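Local coordinates for bacterioferritin (Mycobacterium tuberculosis, PDB 3UOI), which stores iron in a hollow shell of 24 subunits, probably oxidising Fe(2+) with dioxygen at ferroxidase centres, and binds one heme b per dimer, at residues Glu20-Asn25 and Gln74-Leu79. Numbering follows the deposited sequence.
Sequences ELTAIN and QRIGSL. With HEM (protoporphyrin IX containing Fe), chain B.
Thr22 and Gly77 meet where an extended loop runs across helix 7-36. The amide of Gly77 donates to Thr22 OG1 over 3.2 Å between N and OG1, a bent bond with an N-H...O angle of 138°. The same hydroxyl is hydrogen-bonded to Thr18 O, one turn back. That bond is within reach because OG1 stands beside the backbone N (chi1 -35°), while CG2, anti to that N, lies against the glycine backbone. The fit is tight: CG2 is 3.5 Å from Gly77 CA. Leu79 CD1 packs against the same methyl, 3.6 Å from Thr22 CG2, and lies 3.5 Å from Thr22 O. In this ferritin-like four-helix bundle the loop is part of the long crossover from helix 40-66 to helix 85-112. Gln74 reaches into the second subunit, OE1 to Leu79 N and NE2 to Gly77 O, and the same bonds are made in return. Ile76 has CG1 anti to its backbone N (chi1 -164°), which carries CD1 to 4.0 Å from Asn25 ND2; the two side chains cross at about a right angle. Asn25 ND2 is itself hydrogen-bonded to Tyr73 O of the second subunit. Leu21, Ile24 and Asn25 line the heme pocket. Leu21 lies between loop and cofactor, with CD1 4.3 Å from Arg75 O and CD2 3.7 Å from the heme methyl CMC. One turn further along the helix, Ile24 CG2 packs 3.9 Å from vinyl carbon CBB of the heme.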
loop_
_atom_site.group_PDB
_atom_site.type_symbol
_atom_site.label_atom_id
_atom_site.label_comp_id
_atom_site.label_asym_id
_atom_site.label_seq_id
_atom_site.Cartn_x
_atom_site.Cartn_y
_atom_site.Cartn_z
ATOM N N GLU A 20 17.866 38.827 28.593
ATOM C CA GLU A 20 17.731 37.706 27.677
ATOM C C GLU A 20 18.821 37.740 26.614
ATOM O O GLU A 20 19.372 36.702 26.248
ATOM C CB GLU A 20 16.351 37.716 27.015
ATOM C CG GLU A 20 15.194 37.594 27.994
ATOM C CD GLU A 20 15.241 36.305 28.792
ATOM O OE1 GLU A 20 14.339 36.090 29.629
ATOM O OE2 GLU A 20 16.177 35.507 28.582
ATOM N N LEU A 21 19.131 38.934 26.116
ATOM C CA LEU A 21 20.139 39.061 25.116
ATOM C C LEU A 21 21.496 38.640 25.686
ATOM O O LEU A 21 22.245 37.987 25.041
ATOM C CB LEU A 21 20.149 40.462 24.586
ATOM C CG LEU A 21 18.866 40.842 23.909
ATOM C CD1 LEU A 21 19.048 42.166 23.437
ATOM C CD2 LEU A 21 18.659 39.974 22.775
ATOM N N THR A 22 21.772 39.015 26.909
ATOM C CA THR A 22 23.032 38.644 27.527
ATOM C C THR A 22 23.121 37.125 27.662
ATOM O O THR A 22 24.112 36.529 27.370
ATOM C CB THR A 22 23.106 39.333 28.881
ATOM O OG1 THR A 22 22.482 40.599 28.773
ATOM C CG2 THR A 22 24.475 39.517 29.369
ATOM N N ALA A 23 22.020 36.536 28.086
ATOM C CA ALA A 23 21.901 35.094 28.255
ATOM C C ALA A 23 22.040 34.297 26.938
ATOM O O ALA A 23 22.589 33.228 26.924
ATOM C CB ALA A 23 20.677 34.738 28.953
ATOM N N ILE A 24 21.503 34.840 25.861
ATOM C CA ILE A 24 21.610 34.167 24.611
ATOM C C ILE A 24 23.074 34.074 24.300
ATOM O O ILE A 24 23.586 33.002 24.084
ATOM C CB ILE A 24 20.966 34.974 23.491
ATOM C CG1 ILE A 24 19.451 34.878 23.558
ATOM C CG2 ILE A 24 21.457 34.468 22.217
ATOM C CD1 ILE A 24 18.764 35.880 22.844
ATOM N N ASN A 25 23.760 35.197 24.389
ATOM C CA ASN A 25 25.174 35.161 24.132
ATOM C C ASN A 25 25.994 34.322 25.130
ATOM O O ASN A 25 26.872 33.632 24.778
ATOM C CB ASN A 25 25.736 36.549 24.036
ATOM C CG ASN A 25 25.235 37.278 22.864
ATOM O OD1 ASN A 25 24.216 36.973 22.390
ATOM N ND2 ASN A 25 25.968 38.236 22.395
ATOM N N GLN A 74 20.225 47.362 21.513
ATOM C CA GLN A 74 21.540 47.948 21.686
ATOM C C GLN A 74 22.285 47.557 22.951
ATOM O O GLN A 74 23.443 47.276 22.938
ATOM C CB GLN A 74 21.460 49.470 21.518
ATOM C CG GLN A 74 22.765 50.220 21.440
ATOM C CD GLN A 74 23.530 50.007 20.132
ATOM O OE1 GLN A 74 23.316 50.701 19.156
ATOM N NE2 GLN A 74 24.396 49.027 20.121
ATOM N N ARG A 75 21.568 47.579 24.046
ATOM C CA ARG A 75 22.117 47.348 25.331
ATOM C C ARG A 75 22.448 45.903 25.590
ATOM O O ARG A 75 21.673 45.046 25.317
ATOM C CB ARG A 75 21.130 47.869 26.341
ATOM C CG ARG A 75 21.535 47.830 27.755
ATOM C CD ARG A 75 20.635 48.682 28.536
ATOM N NE ARG A 75 19.401 48.017 28.776
ATOM C CZ ARG A 75 18.345 48.577 29.329
ATOM N NH1 ARG A 75 18.383 49.834 29.692
ATOM N NH2 ARG A 75 17.251 47.869 29.502
ATOM N N ILE A 76 23.623 45.677 26.143
ATOM C CA ILE A 76 24.027 44.352 26.537
ATOM C C ILE A 76 24.582 44.274 27.914
ATOM O O ILE A 76 25.351 45.074 28.298
ATOM C CB ILE A 76 25.067 43.742 25.619
ATOM C CG1 ILE A 76 25.139 42.252 25.855
ATOM C CG2 ILE A 76 26.397 44.325 25.881
ATOM C CD1 ILE A 76 25.426 41.522 24.661
ATOM N N GLY A 77 24.227 43.222 28.599
ATOM C CA GLY A 77 24.710 42.953 29.938
ATOM C C GLY A 77 26.129 42.426 30.032
ATOM O O GLY A 77 26.739 42.199 29.079
ATOM N N SER A 78 26.650 42.241 31.219
ATOM C CA SER A 78 28.002 41.739 31.327
ATOM C C SER A 78 28.049 40.214 31.443
ATOM O O SER A 78 27.494 39.639 32.329
ATOM C CB SER A 78 28.797 42.420 32.444
ATOM O OG SER A 78 29.042 43.773 32.198
ATOM N N LEU A 79 28.726 39.608 30.486
ATOM C CA LEU A 79 28.963 38.189 30.408
ATOM C C LEU A 79 29.947 37.632 31.460
ATOM O O LEU A 79 30.913 38.246 31.788
ATOM C CB LEU A 79 29.497 37.879 29.018
ATOM C CG LEU A 79 28.723 37.569 27.722
ATOM C CD1 LEU A 79 27.307 38.044 27.618
ATOM C CD2 LEU A 79 29.508 38.052 26.559
HETATM C CHA HEM B . 17.693 30.313 15.900
HETATM C CHB HEM B . 22.314 31.441 16.621
HETATM C CHC HEM B . 20.924 35.703 18.411
HETATM C CHD HEM B . 16.284 34.708 17.487
HETATM C C1A HEM B . 19.065 30.286 15.769
HETATM C C2A HEM B . 19.880 29.401 14.969
HETATM C C3A HEM B . 21.166 29.733 15.208
HETATM C C4A HEM B . 21.198 30.806 16.134
HETATM C CMA HEM B . 22.442 29.130 14.602
HETATM C CAA HEM B . 19.272 28.304 14.048
HETATM C CBA HEM B . 18.427 29.019 12.982
HETATM C CGA HEM B . 18.606 28.534 11.548
HETATM O O1A HEM B . 18.334 29.299 10.549
HETATM O O2A HEM B . 19.014 27.352 11.382
HETATM C C1B HEM B . 22.346 32.684 17.230
HETATM C C2B HEM B . 23.519 33.326 17.812
HETATM C C3B HEM B . 23.151 34.509 18.289
HETATM C C4B HEM B . 21.715 34.638 18.043
HETATM C CMB HEM B . 24.974 32.786 17.844
HETATM C CAB HEM B . 24.153 35.484 18.973
HETATM C CBB HEM B . 23.721 36.499 19.713
HETATM C C1C HEM B . 19.546 35.853 18.333
HETATM C C2C HEM B . 18.767 36.963 18.876
HETATM C C3C HEM B . 17.480 36.679 18.581
HETATM C C4C HEM B . 17.401 35.375 17.933
HETATM C CMC HEM B . 19.343 38.212 19.603
HETATM C CAC HEM B . 16.247 37.524 18.897
HETATM C CBC HEM B . 15.093 36.848 18.906
HETATM C C1D HEM B . 16.242 33.404 17.057
HETATM C C2D HEM B . 15.031 32.655 16.870
HETATM C C3D HEM B . 15.512 31.302 16.380
HETATM C C4D HEM B . 16.916 31.382 16.318
HETATM C CMD HEM B . 13.555 33.145 17.051
HETATM C CAD HEM B . 14.696 30.091 15.976
HETATM C CBD HEM B . 14.283 29.424 17.277
HETATM C CGD HEM B . 13.619 28.137 16.881
HETATM O O1D HEM B . 14.064 27.498 15.876
HETATM O O2D HEM B . 12.646 27.771 17.564
HETATM N NA HEM B . 19.916 31.091 16.466
HETATM N NB HEM B . 21.246 33.491 17.404
HETATM N NC HEM B . 18.661 34.944 17.789
HETATM N ND HEM B . 17.365 32.636 16.797
HETATM FE FE HEM B . 19.208 33.043 17.136
#